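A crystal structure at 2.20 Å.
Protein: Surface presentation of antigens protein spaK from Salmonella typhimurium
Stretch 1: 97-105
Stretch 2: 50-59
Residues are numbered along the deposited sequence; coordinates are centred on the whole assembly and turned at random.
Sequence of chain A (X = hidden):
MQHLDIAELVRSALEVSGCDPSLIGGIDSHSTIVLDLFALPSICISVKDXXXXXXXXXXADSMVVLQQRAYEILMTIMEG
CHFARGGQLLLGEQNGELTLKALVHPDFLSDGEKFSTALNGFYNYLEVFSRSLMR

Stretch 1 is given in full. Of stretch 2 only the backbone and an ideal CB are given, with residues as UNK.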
# COMPACT_ATOMS: atom_id res chain seq x y z
N GLU A 97 -3.95 -11.40 8.26
CA GLU A 97 -2.88 -10.87 9.09
C GLU A 97 -1.65 -10.58 8.25
O GLU A 97 -1.34 -11.33 7.34
CB GLU A 97 -2.53 -11.86 10.19
CG GLU A 97 -3.72 -12.28 11.05
CD GLU A 97 -3.30 -12.85 12.44
OE1 GLU A 97 -2.09 -12.83 12.82
OE2 GLU A 97 -4.24 -13.29 13.15
N LEU A 98 -0.96 -9.48 8.54
CA LEU A 98 0.31 -9.22 7.91
C LEU A 98 1.33 -10.32 8.25
O LEU A 98 1.43 -10.75 9.41
CB LEU A 98 0.86 -7.88 8.34
CG LEU A 98 2.06 -7.37 7.54
CD1 LEU A 98 1.67 -7.02 6.11
CD2 LEU A 98 2.57 -6.11 8.26
N THR A 99 2.10 -10.73 7.25
CA THR A 99 3.09 -11.79 7.41
C THR A 99 4.50 -11.29 7.11
O THR A 99 4.74 -10.57 6.14
CB THR A 99 2.67 -12.98 6.52
OG1 THR A 99 1.42 -13.49 7.01
CG2 THR A 99 3.65 -14.10 6.62
N LEU A 100 5.44 -11.62 7.99
CA LEU A 100 6.85 -11.33 7.77
C LEU A 100 7.49 -12.61 7.26
O LEU A 100 7.31 -13.67 7.86
CB LEU A 100 7.53 -10.91 9.08
CG LEU A 100 9.02 -10.56 8.98
CD1 LEU A 100 9.17 -9.27 8.12
CD2 LEU A 100 9.65 -10.38 10.38
N LYS A 101 8.26 -12.51 6.18
CA LYS A 101 8.74 -13.72 5.49
C LYS A 101 10.20 -13.53 5.09
O LYS A 101 10.57 -12.47 4.59
CB LYS A 101 7.97 -13.99 4.18
CG LYS A 101 6.48 -13.95 4.25
CD LYS A 101 5.85 -14.45 2.92
CE LYS A 101 5.99 -13.51 1.74
NZ LYS A 101 5.29 -14.03 0.42
N ALA A 102 10.98 -14.59 5.25
CA ALA A 102 12.34 -14.65 4.76
C ALA A 102 12.48 -15.84 3.81
O ALA A 102 12.22 -16.99 4.21
CB ALA A 102 13.29 -14.82 5.93
N LEU A 103 12.82 -15.56 2.56
CA LEU A 103 13.24 -16.59 1.64
C LEU A 103 14.71 -16.75 1.92
O LEU A 103 15.51 -15.93 1.54
CB LEU A 103 13.01 -16.15 0.18
CG LEU A 103 13.52 -17.10 -0.91
CD1 LEU A 103 12.86 -18.44 -0.77
CD2 LEU A 103 13.26 -16.52 -2.28
N VAL A 104 15.06 -17.82 2.61
CA VAL A 104 16.41 -17.98 3.13
C VAL A 104 17.44 -18.24 2.01
O VAL A 104 17.25 -19.12 1.17
CB VAL A 104 16.50 -19.14 4.11
CG1 VAL A 104 17.90 -19.20 4.71
CG2 VAL A 104 15.45 -19.00 5.22
N HIS A 105 18.55 -17.51 2.06
CA HIS A 105 19.61 -17.69 1.10
C HIS A 105 20.29 -19.05 1.39
O HIS A 105 20.48 -19.38 2.54
CB HIS A 105 20.61 -16.54 1.20
CG HIS A 105 21.61 -16.51 0.08
ND1 HIS A 105 22.61 -17.44 -0.06
CD2 HIS A 105 21.73 -15.67 -0.98
CE1 HIS A 105 23.32 -17.18 -1.14
NE2 HIS A 105 22.81 -16.11 -1.72
N UNK A 50 11.93 -26.57 -3.16
CA UNK A 50 13.36 -26.27 -3.00
C UNK A 50 13.71 -24.84 -2.51
O UNK A 50 14.86 -24.44 -2.58
CB UNK A 50 14.05 -26.50 -4.34
N UNK A 51 12.72 -24.09 -2.01
CA UNK A 51 12.96 -22.83 -1.32
C UNK A 51 12.67 -23.07 0.16
O UNK A 51 11.64 -23.63 0.50
CB UNK A 51 12.10 -21.70 -1.89
N UNK A 52 13.56 -22.63 1.03
CA UNK A 52 13.28 -22.62 2.45
C UNK A 52 12.76 -21.25 2.90
O UNK A 52 13.42 -20.23 2.72
CB UNK A 52 14.54 -23.00 3.24
N UNK A 53 11.56 -21.25 3.48
CA UNK A 53 10.95 -20.05 4.01
C UNK A 53 10.83 -20.06 5.54
O UNK A 53 10.43 -21.06 6.15
CB UNK A 53 9.57 -19.87 3.38
N UNK A 54 11.13 -18.92 6.15
CA UNK A 54 10.83 -18.68 7.57
C UNK A 54 9.80 -17.57 7.57
O UNK A 54 9.99 -16.55 6.88
CB UNK A 54 12.07 -18.31 8.38
N UNK A 55 8.71 -17.73 8.31
CA UNK A 55 7.72 -16.66 8.36
C UNK A 55 6.93 -16.65 9.65
O UNK A 55 7.01 -17.58 10.44
CB UNK A 55 6.76 -16.78 7.18
N UNK A 56 6.21 -15.57 9.85
CA UNK A 56 5.34 -15.38 11.00
C UNK A 56 4.20 -14.45 10.62
O UNK A 56 4.42 -13.44 9.97
CB UNK A 56 6.12 -14.82 12.19
N UNK A 57 2.99 -14.80 11.03
CA UNK A 57 1.88 -13.84 11.06
C UNK A 57 2.04 -12.86 12.20
O UNK A 57 2.48 -13.24 13.28
CB UNK A 57 0.54 -14.57 11.18
N UNK A 58 1.69 -11.60 11.97
CA UNK A 58 2.04 -10.56 12.90
C UNK A 58 0.90 -10.10 13.81
O UNK A 58 1.10 -9.17 14.58
CB UNK A 58 2.58 -9.36 12.12
N UNK A 59 -0.25 -10.76 13.79
CA UNK A 59 -1.31 -10.42 14.74
C UNK A 59 -2.62 -10.00 14.10
O UNK A 59 -2.65 -9.50 12.97
CB UNK A 59 -0.83 -9.29 15.66

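The two strands run antiparallel, at 165° between their N-to-C directions and 4.6 Å apart at closest approach, so the visible backbone of stretch 2 can be read directly against stretch 1.

Position 50 has phi/psi of 63/13, a left-handed conformation that favours Gly, Asn or Asp, and no atom of stretch 1 lies within 5.5 Å of its CB. It is Asp50, which makes no contact here.

At position 51 CA-to-CB points sideways, with the ideal CB 3.5 Å from Leu103 CD1. Many side chains would fit, provided the first carbon can rest against a methyl. The residue is Asp51; its CB packs 3.6 Å from Leu103 CD1, and chi1 is m.

Position 52 also points sideways, its ideal CB 4.4 Å from Val104 CB. A beta-branched or other apolar residue suits extended angles of -95/122. Val52 CG1 lies 4.2 Å from Val104 CG2. Its backbone accepts from stretch 1, Val104 N to Val52 O at 2.9 Å, and a water links Val52 N (2.9 Å) to Val104 O (2.6 Å).

Position 53 is a non-hydrogen-bonded pair with Leu103, CA to CA 4.8 Å, and its CB shares a face with the side chains of Leu103 and Lys101. These offer methyls and methylenes, so a long aliphatic or an aromatic would suit. Trp53, chi1 m, brings its ring nearer than its CB direction suggests: Leu103 CB sits 3.9 Å from the six-membered ring centroid, 13° off the normal, a CH-pi contact, while Lys101 CB is 3.9 Å from Trp53 CZ3.

Position 54 turns to the other face, beside Ala102 and Val104. The small Ala102 leaves room for a branched apolar chain such as Val, Ile or Leu. Ile54 CD1 reaches Val104 CG2 at 3.6 Å. Its backbone forms both bonds of the pair: Ile54 N to Ala102 O, 2.9 Å, and Ala102 N to Ile54 O, 2.7 Å.

At position 55 the ideal CB is tight, 3.2 Å from Leu100 O, and 4.1 Å from Thr99 CG2. Several residues could fit if the chain leads off from the strand. Trp55 does so with chi1 p, its end leading away, though CD1 still meets Thr99 CG2 at 3.5 Å.

Position 56 lies on the face of Leu100, its ideal CB 4.6 Å from Leu100 O; small or apolar residues are plausible. Ala56 contributes chiefly backbone: Ala56 N to Leu100 O at 3.0 Å and Leu100 N to Ala56 O at 2.9 Å.

Position 57 faces Thr99 and the carboxylate of Glu97, its ideal CB 3.6 Å from Glu97 OE1. A polar or long flexible chain suits. Gln57 CG lies 3.7 Å from Thr99 OG1.

Position 58 points sideways, near Leu98 and Leu100, favouring an apolar chain. Leu58 CD1 packs 3.8 Å from Leu98 CD2, and Leu58 N bonds Leu98 O at 2.7 Å.

Position 59, at 121/153, would jam any CB against the preceding carbonyl, which calls for glycine. Gly59 N donates to Glu97 OE1 at 2.9 Å.

Stretch 2 (50-59) DDVWIWAQLG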
# COMPACT_ATOMS: atom_id res chain seq x y z
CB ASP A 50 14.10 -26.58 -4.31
CG ASP A 50 13.98 -28.05 -4.71
OD1 ASP A 50 14.07 -28.91 -3.81
OD2 ASP A 50 13.80 -28.32 -5.92
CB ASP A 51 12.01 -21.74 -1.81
CG ASP A 51 12.22 -21.36 -3.27
OD1 ASP A 51 13.37 -21.20 -3.69
OD2 ASP A 51 11.22 -21.19 -3.98
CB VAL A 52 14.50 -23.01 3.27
CG1 VAL A 52 14.19 -22.93 4.75
CG2 VAL A 52 14.91 -24.45 2.90
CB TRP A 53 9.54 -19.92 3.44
CG TRP A 53 9.45 -19.58 1.99
CD1 TRP A 53 9.39 -20.46 0.97
CD2 TRP A 53 9.34 -18.27 1.41
NE1 TRP A 53 9.27 -19.80 -0.21
CE2 TRP A 53 9.24 -18.45 0.02
CE3 TRP A 53 9.32 -16.97 1.93
CZ2 TRP A 53 9.12 -17.37 -0.87
CZ3 TRP A 53 9.21 -15.89 1.04
CH2 TRP A 53 9.11 -16.10 -0.33
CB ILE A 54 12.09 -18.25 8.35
CG1 ILE A 54 13.18 -19.32 8.29
CG2 ILE A 54 11.77 -17.94 9.84
CD1 ILE A 54 14.56 -18.75 8.71
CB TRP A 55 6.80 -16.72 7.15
CG TRP A 55 5.65 -17.67 7.24
CD1 TRP A 55 4.35 -17.39 7.64
CD2 TRP A 55 5.66 -19.05 6.91
NE1 TRP A 55 3.57 -18.51 7.56
CE2 TRP A 55 4.35 -19.55 7.13
CE3 TRP A 55 6.65 -19.91 6.44
CZ2 TRP A 55 4.01 -20.86 6.90
CZ3 TRP A 55 6.31 -21.21 6.22
CH2 TRP A 55 5.01 -21.69 6.43
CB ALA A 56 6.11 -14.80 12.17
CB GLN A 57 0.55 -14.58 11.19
CG GLN A 57 0.22 -15.38 9.96
CD GLN A 57 -1.03 -16.19 10.15
OE1 GLN A 57 -1.77 -15.99 11.12
NE2 GLN A 57 -1.30 -17.11 9.21
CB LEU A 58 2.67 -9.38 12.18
CG LEU A 58 4.01 -9.65 11.50
CD1 LEU A 58 4.39 -8.46 10.63
CD2 LEU A 58 5.10 -9.95 12.52
O HOH W 1 15.92 -21.17 0.28
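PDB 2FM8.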